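PDB 2EH6: acetylornithine aminotransferase from Aquifex aeolicus, which catalyses the pyridoxal-phosphate-dependent transfer of an amino group from N2-acetyl-L-ornithine to 2-oxoglutarate, a step of arginine biosynthesis. Local coordinates for residues V63-L66 and Y67-W71. Numbering follows the deposited sequence.
Sequences VSNL and YENPW
Leu66 lays its CB over the centre of the Tyr67 ring, 3.8 Å from the centroid and 10° off the normal, a CH-pi contact between neighbours in sequence. The edge of the same ring meets the backbone of Val63, whose O lies in the ring plane 3.2 Å from Tyr67 CE2, while the ring of Phe14 of the second subunit packs edge-to-face with it. Tyr67 CG stands beside the backbone N (chi1 -39°), which turns the ring toward Leu66 CB and Val63 O. With an alanine in its place, the flat surface under Leu66 CB would be gone and a gap would probably open toward Phe14 of the second subunit. The Trp71 indole carries Asn69 CA and Pro70 CD on one face, both toward its rim, and takes CG2 of the short, branched Val63 at its edge, 3.8 Å from CZ2.

Polar atoms tie the turn together. Asn69, an amide able to donate and accept, sends ND2 to Ser64 O at 3.2 Å, nearly straight (168°) although the donor stands well above the carbonyl plane. Its OD1 accepts from a water that itself accepts from Val63 N, and weakly from Trp71 NE1. Ser64 is small enough for its OG to accept from Leu66 N (3.1 Å), making an ST turn, while donating to Val63 O. Asn65 uses both amide ends: OD1 bonds to Gln72 NE2 and to Arg9 NH1 of the second subunit, ND2 to Gly272 O.

At the dimer interface, the Ser64 side chain lies about 5 Å from that of Thr270, which binds the cofactor. The turn ends the loop between helices 47-59 and 70-81 and leads into the latter, with Trp71 against Pro275 and Cys278 of helix 275-308.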
ATOM      1  N   VAL A  63       5.961   3.264 -14.306  1.00 26.90           N
ATOM      2  CA  VAL A  63       6.024   4.562 -14.996  1.00 27.93           C
ATOM      3  C   VAL A  63       5.199   5.664 -14.290  1.00 27.34           C
ATOM      4  O   VAL A  63       5.354   6.849 -14.544  1.00 27.33           O
ATOM      5  CB  VAL A  63       5.504   4.362 -16.427  1.00 28.30           C
ATOM      6  CG1 VAL A  63       6.340   3.307 -17.153  1.00 32.06           C
ATOM      7  CG2 VAL A  63       4.055   3.923 -16.386  1.00 28.98           C
ATOM      8  N   SER A  64       4.282   5.215 -13.394  1.00 28.32           N
ATOM      9  CA  SER A  64       3.305   6.099 -12.715  1.00 29.28           C
ATOM     10  C   SER A  64       2.053   6.362 -13.548  1.00 29.73           C
ATOM     11  O   SER A  64       2.020   6.220 -14.760  1.00 29.49           O
ATOM     12  CB  SER A  64       3.919   7.435 -12.293  1.00 30.76           C
ATOM     13  OG  SER A  64       3.767   8.379 -13.347  1.00 32.52           O
ATOM     14  N   ASN A  65       0.988   6.770 -12.825  1.00 29.60           N
ATOM     15  CA  ASN A  65      -0.267   7.098 -13.491  1.00 31.95           C
ATOM     16  C   ASN A  65      -0.275   8.512 -14.092  1.00 30.48           C
ATOM     17  O   ASN A  65      -1.324   9.089 -14.359  1.00 32.44           O
ATOM     18  CB  ASN A  65      -1.402   6.946 -12.478  1.00 30.29           C
ATOM     19  CG  ASN A  65      -1.546   5.490 -12.104  1.00 30.40           C
ATOM     20  OD1 ASN A  65      -1.833   4.631 -12.932  1.00 32.55           O
ATOM     21  ND2 ASN A  65      -1.333   5.218 -10.805  1.00 25.30           N
ATOM     22  N   LEU A  66       0.939   9.094 -14.258  1.00 31.87           N
ATOM     23  CA  LEU A  66       1.040  10.328 -15.044  1.00 32.21           C
ATOM     24  C   LEU A  66       0.746  10.036 -16.518  1.00 32.25           C
ATOM     25  O   LEU A  66       0.334  10.889 -17.292  1.00 30.92           O
ATOM     26  CB  LEU A  66       2.468  10.875 -14.932  1.00 33.45           C
ATOM     27  CG  LEU A  66       2.830  11.392 -13.539  1.00 34.50           C
ATOM     28  CD1 LEU A  66       4.290  11.848 -13.452  1.00 36.50           C
ATOM     29  CD2 LEU A  66       1.981  12.585 -13.113  1.00 34.89           C
ATOM     30  N   TYR A  67       1.036   8.775 -16.901  1.00 30.82           N
ATOM     31  CA  TYR A  67       0.856   8.347 -18.282  1.00 29.94           C
ATOM     32  C   TYR A  67      -0.207   7.247 -18.391  1.00 30.47           C
ATOM     33  O   TYR A  67      -0.747   6.766 -17.403  1.00 28.70           O
ATOM     34  CB  TYR A  67       2.206   7.844 -18.826  1.00 30.63           C
ATOM     35  CG  TYR A  67       3.331   8.699 -18.341  1.00 31.20           C
ATOM     36  CD1 TYR A  67       3.582   9.927 -18.943  1.00 31.81           C
ATOM     37  CD2 TYR A  67       4.147   8.261 -17.297  1.00 31.83           C
ATOM     38  CE1 TYR A  67       4.638  10.714 -18.508  1.00 32.20           C
ATOM     39  CE2 TYR A  67       5.209   9.042 -16.868  1.00 30.92           C
ATOM     40  CZ  TYR A  67       5.460  10.260 -17.474  1.00 32.29           C
ATOM     41  OH  TYR A  67       6.524  11.036 -17.061  1.00 32.61           O
ATOM     42  N   GLU A  68      -0.464   6.830 -19.628  1.00 31.55           N
ATOM     43  CA  GLU A  68      -1.392   5.739 -19.895  1.00 32.86           C
ATOM     44  C   GLU A  68      -0.762   4.420 -19.461  1.00 31.86           C
ATOM     45  O   GLU A  68       0.402   4.161 -19.757  1.00 31.60           O
ATOM     46  CB  GLU A  68      -1.708   5.651 -21.388  1.00 33.86           C
ATOM     47  CG  GLU A  68      -2.654   6.705 -21.911  1.00 41.49           C
ATOM     48  CD  GLU A  68      -2.853   6.583 -23.410  1.00 45.14           C
ATOM     49  OE1 GLU A  68      -3.075   5.446 -23.884  1.00 49.09           O
ATOM     50  OE2 GLU A  68      -2.789   7.613 -24.111  1.00 47.80           O
ATOM     51  N   ASN A  69      -1.534   3.595 -18.761  1.00 29.91           N
ATOM     52  CA  ASN A  69      -1.068   2.285 -18.304  1.00 31.44           C
ATOM     53  C   ASN A  69      -1.985   1.226 -18.917  1.00 30.54           C
ATOM     54  O   ASN A  69      -2.909   0.739 -18.263  1.00 32.22           O
ATOM     55  CB  ASN A  69      -1.128   2.188 -16.770  1.00 27.67           C
ATOM     56  CG  ASN A  69      -0.015   2.963 -16.084  1.00 30.26           C
ATOM     57  OD1 ASN A  69       0.725   2.405 -15.277  1.00 28.43           O
ATOM     58  ND2 ASN A  69       0.099   4.254 -16.390  1.00 27.64           N
ATOM     59  N   PRO A  70      -1.741   0.856 -20.186  1.00 32.16           N
ATOM     60  CA  PRO A  70      -2.547  -0.145 -20.899  1.00 31.97           C
ATOM     61  C   PRO A  70      -2.740  -1.453 -20.136  1.00 31.95           C
ATOM     62  O   PRO A  70      -3.779  -2.105 -20.250  1.00 33.49           O
ATOM     63  CB  PRO A  70      -1.773  -0.340 -22.202  1.00 34.14           C
ATOM     64  CG  PRO A  70      -1.147   1.012 -22.424  1.00 34.87           C
ATOM     65  CD  PRO A  70      -0.644   1.347 -21.041  1.00 32.95           C
ATOM     66  N   TRP A  71      -1.730  -1.849 -19.371  1.00 30.93           N
ATOM     67  CA  TRP A  71      -1.817  -3.080 -18.591  1.00 29.32           C
ATOM     68  C   TRP A  71      -2.926  -2.969 -17.547  1.00 28.56           C
ATOM     69  O   TRP A  71      -3.521  -3.974 -17.161  1.00 27.93           O
ATOM     70  CB  TRP A  71      -0.470  -3.374 -17.930  1.00 28.89           C
ATOM     71  CG  TRP A  71       0.195  -2.159 -17.387  1.00 27.73           C
ATOM     72  CD1 TRP A  71      -0.025  -1.574 -16.174  1.00 28.00           C
ATOM     73  CD2 TRP A  71       1.172  -1.351 -18.053  1.00 30.32           C
ATOM     74  NE1 TRP A  71       0.755  -0.452 -16.043  1.00 29.19           N
ATOM     75  CE2 TRP A  71       1.500  -0.291 -17.182  1.00 28.18           C
ATOM     76  CE3 TRP A  71       1.806  -1.422 -19.303  1.00 30.30           C
ATOM     77  CZ2 TRP A  71       2.431   0.696 -17.519  1.00 31.95           C
ATOM     78  CZ3 TRP A  71       2.735  -0.439 -19.640  1.00 31.75           C
ATOM     79  CH2 TRP A  71       3.037   0.608 -18.749  1.00 32.17           C
TER
HETATM   80  O   HOH W   1       3.087   2.660 -13.312  1.00 27.39           O